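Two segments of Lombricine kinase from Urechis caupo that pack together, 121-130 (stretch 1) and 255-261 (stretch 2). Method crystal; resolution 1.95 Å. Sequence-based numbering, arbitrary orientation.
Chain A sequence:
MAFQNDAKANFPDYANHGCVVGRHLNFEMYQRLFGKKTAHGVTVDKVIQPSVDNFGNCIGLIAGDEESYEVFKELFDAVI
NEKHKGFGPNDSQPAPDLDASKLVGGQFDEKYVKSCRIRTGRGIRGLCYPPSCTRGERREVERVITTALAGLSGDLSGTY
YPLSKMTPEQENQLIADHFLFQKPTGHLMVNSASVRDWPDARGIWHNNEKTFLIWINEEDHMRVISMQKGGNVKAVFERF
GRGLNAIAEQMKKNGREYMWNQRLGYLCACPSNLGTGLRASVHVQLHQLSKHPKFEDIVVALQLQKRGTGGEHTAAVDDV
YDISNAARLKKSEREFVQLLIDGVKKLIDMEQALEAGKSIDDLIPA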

# COMPACT_ATOMS: atom_id res chain seq x y z
N GLY A 121 21.01 -8.25 7.89
CA GLY A 121 19.71 -8.26 8.51
C GLY A 121 19.55 -9.56 9.25
O GLY A 121 20.19 -10.56 8.94
N ARG A 122 18.68 -9.55 10.25
CA ARG A 122 18.36 -10.76 10.98
C ARG A 122 16.86 -10.82 11.18
O ARG A 122 16.22 -9.80 11.42
CB ARG A 122 19.09 -10.77 12.32
CG ARG A 122 20.61 -10.94 12.18
CD ARG A 122 20.96 -12.32 11.65
NE ARG A 122 22.40 -12.53 11.57
CZ ARG A 122 23.15 -12.22 10.52
NH1 ARG A 122 22.60 -11.68 9.45
NH2 ARG A 122 24.46 -12.45 10.53
N GLY A 123 16.31 -12.02 11.04
CA GLY A 123 14.96 -12.29 11.47
C GLY A 123 14.99 -12.97 12.83
O GLY A 123 15.98 -13.60 13.19
N ILE A 124 13.92 -12.82 13.60
CA ILE A 124 13.80 -13.47 14.89
C ILE A 124 12.90 -14.70 14.74
O ILE A 124 11.72 -14.57 14.41
CB ILE A 124 13.22 -12.51 15.94
CG1 ILE A 124 13.98 -11.18 15.93
CG2 ILE A 124 13.25 -13.13 17.33
CD1 ILE A 124 15.48 -11.31 16.22
N ARG A 125 13.45 -15.88 14.95
CA ARG A 125 12.72 -17.12 14.70
C ARG A 125 11.45 -17.17 15.55
O ARG A 125 11.43 -16.71 16.69
CB ARG A 125 13.60 -18.34 14.97
CG ARG A 125 12.87 -19.67 14.84
CD ARG A 125 13.85 -20.82 14.65
NE ARG A 125 14.46 -20.80 13.32
CZ ARG A 125 15.56 -21.46 13.00
NH1 ARG A 125 16.20 -22.20 13.91
NH2 ARG A 125 16.04 -21.39 11.77
N GLY A 126 10.39 -17.72 14.97
CA GLY A 126 9.10 -17.79 15.62
C GLY A 126 8.16 -16.67 15.23
O GLY A 126 6.98 -16.71 15.57
N LEU A 127 8.67 -15.67 14.50
CA LEU A 127 7.89 -14.46 14.25
C LEU A 127 7.86 -14.08 12.77
O LEU A 127 8.89 -14.08 12.09
CB LEU A 127 8.46 -13.30 15.05
CG LEU A 127 8.49 -13.54 16.56
CD1 LEU A 127 9.32 -12.48 17.24
CD2 LEU A 127 7.08 -13.56 17.12
N CYS A 128 6.68 -13.71 12.30
CA CYS A 128 6.51 -13.38 10.89
C CYS A 128 7.30 -12.15 10.50
O CYS A 128 7.41 -11.20 11.27
CB CYS A 128 5.02 -13.18 10.57
SG CYS A 128 4.13 -14.73 10.41
N TYR A 129 7.85 -12.18 9.30
CA TYR A 129 8.40 -11.00 8.67
C TYR A 129 7.36 -9.89 8.53
O TYR A 129 6.16 -10.13 8.60
CB TYR A 129 8.92 -11.36 7.29
CG TYR A 129 10.06 -12.35 7.29
CD1 TYR A 129 11.22 -12.12 8.02
CD2 TYR A 129 9.99 -13.51 6.53
CE1 TYR A 129 12.26 -13.02 8.01
CE2 TYR A 129 11.03 -14.41 6.51
CZ TYR A 129 12.16 -14.16 7.25
OH TYR A 129 13.19 -15.06 7.22
N PRO A 130 7.83 -8.65 8.29
CA PRO A 130 7.00 -7.46 8.10
C PRO A 130 5.80 -7.63 7.15
O PRO A 130 4.78 -7.00 7.38
CB PRO A 130 7.99 -6.45 7.52
CG PRO A 130 9.28 -6.82 8.17
CD PRO A 130 9.26 -8.33 8.27
N GLY A 255 15.01 -17.38 24.95
CA GLY A 255 14.61 -18.49 24.11
C GLY A 255 14.46 -18.12 22.65
O GLY A 255 13.70 -18.74 21.90
N ARG A 256 15.21 -17.11 22.23
CA ARG A 256 15.10 -16.60 20.87
C ARG A 256 16.40 -16.79 20.10
O ARG A 256 17.47 -16.93 20.68
CB ARG A 256 14.70 -15.12 20.90
CG ARG A 256 13.26 -14.87 21.36
CD ARG A 256 12.24 -15.45 20.38
NE ARG A 256 10.87 -15.05 20.69
CZ ARG A 256 9.79 -15.51 20.06
NH1 ARG A 256 9.92 -16.40 19.07
NH2 ARG A 256 8.59 -15.08 20.40
N GLU A 257 16.30 -16.79 18.77
CA GLU A 257 17.46 -17.04 17.92
C GLU A 257 17.23 -16.47 16.53
O GLU A 257 16.09 -16.40 16.06
CB GLU A 257 17.71 -18.54 17.83
CG GLU A 257 16.52 -19.33 17.28
CD GLU A 257 16.65 -20.83 17.54
OE1 GLU A 257 17.48 -21.21 18.39
OE2 GLU A 257 15.91 -21.61 16.91
N TYR A 258 18.30 -16.04 15.88
CA TYR A 258 18.20 -15.59 14.50
C TYR A 258 17.64 -16.71 13.63
O TYR A 258 17.96 -17.88 13.84
CB TYR A 258 19.57 -15.17 13.95
CG TYR A 258 20.25 -14.03 14.69
CD1 TYR A 258 19.51 -13.00 15.24
CD2 TYR A 258 21.63 -13.97 14.78
CE1 TYR A 258 20.12 -11.95 15.90
CE2 TYR A 258 22.26 -12.92 15.43
CZ TYR A 258 21.50 -11.92 15.99
OH TYR A 258 22.12 -10.88 16.63
N MET A 259 16.82 -16.36 12.65
CA MET A 259 16.40 -17.32 11.64
C MET A 259 17.59 -17.68 10.78
O MET A 259 18.21 -16.80 10.17
CB MET A 259 15.32 -16.73 10.74
CG MET A 259 14.02 -16.43 11.43
SD MET A 259 12.93 -15.57 10.28
CE MET A 259 11.67 -14.98 11.40
N TRP A 260 17.90 -18.96 10.70
CA TRP A 260 19.06 -19.42 9.95
C TRP A 260 18.91 -20.90 9.65
O TRP A 260 18.59 -21.69 10.53
CB TRP A 260 20.33 -19.20 10.77
CG TRP A 260 21.58 -19.74 10.11
CD1 TRP A 260 22.42 -19.07 9.28
CD2 TRP A 260 22.12 -21.06 10.25
NE1 TRP A 260 23.45 -19.89 8.89
CE2 TRP A 260 23.29 -21.12 9.46
CE3 TRP A 260 21.72 -22.21 10.95
CZ2 TRP A 260 24.07 -22.27 9.36
CZ3 TRP A 260 22.50 -23.35 10.85
CH2 TRP A 260 23.66 -23.37 10.06
N ASN A 261 19.14 -21.28 8.40
CA ASN A 261 19.23 -22.70 8.10
C ASN A 261 20.46 -22.98 7.25
O ASN A 261 21.05 -22.07 6.66
CB ASN A 261 17.93 -23.24 7.47
CG ASN A 261 17.74 -22.80 6.03
OD1 ASN A 261 18.66 -22.83 5.24
ND2 ASN A 261 16.51 -22.43 5.69
O HOH W 1 18.02 -14.25 9.85
O HOH W 2 6.99 -16.45 18.23

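The two stretches meet along a short backbone register centred on a single beta bridge between Ile 124 and Tyr 258. Two hydrogen bonds form it: Met 259 N donates to Gly 123 O (2.9 Å), and Arg 125 N donates to Glu 257 O (2.9 Å). Gly 123 O also receives a CA-H...O contact from Tyr 258 CA at 3.3 Å. Water 1 extends the pairing, accepting from Gly 123 N (3.1 Å) and donating to Met 259 O (2.6 Å), so both polar backbone atoms of Gly 123 and of Met 259 are satisfied.

Arg 125 does the most polar work. Its NH1 forms a salt bridge with Glu 257 OE2 (3.1 Å), while its NH2 donates to Trp 260 O (2.9 Å); both acceptors lie near the guanidinium plane, and NE is satisfied elsewhere in the structure. From the other stretch, Arg 256 NH1 reaches Arg 125 O at 2.8 Å, but the 120° angle makes this bond weak. Arg 256 NH2 donates to water 2 (3.0 Å), which in turn donates to Gly 126 O (2.7 Å). Ile 124 O instead accepts from Leu 127 N (3.2 Å) within the type II turn from Ile 124 to Leu 127, and Leu 127 CG lies over one face of the Arg 256 guanidinium.

Met 259 is buried and gives up 143 Å² of the 733 Å² covered in total. Its flexible thioether places SD 3.1 Å from Tyr 129 OH, oblique to the ring, and CE 3.0 Å from both Ile 124 O and Leu 127 O. A side chain at Gly 123 would clash with this sulfur; at Gly 126 a CB would strike Arg 256 NH1. Arg 122 lays CD over the Tyr 258 ring face, while its NH1 donates to Gly 121 O (2.7 Å).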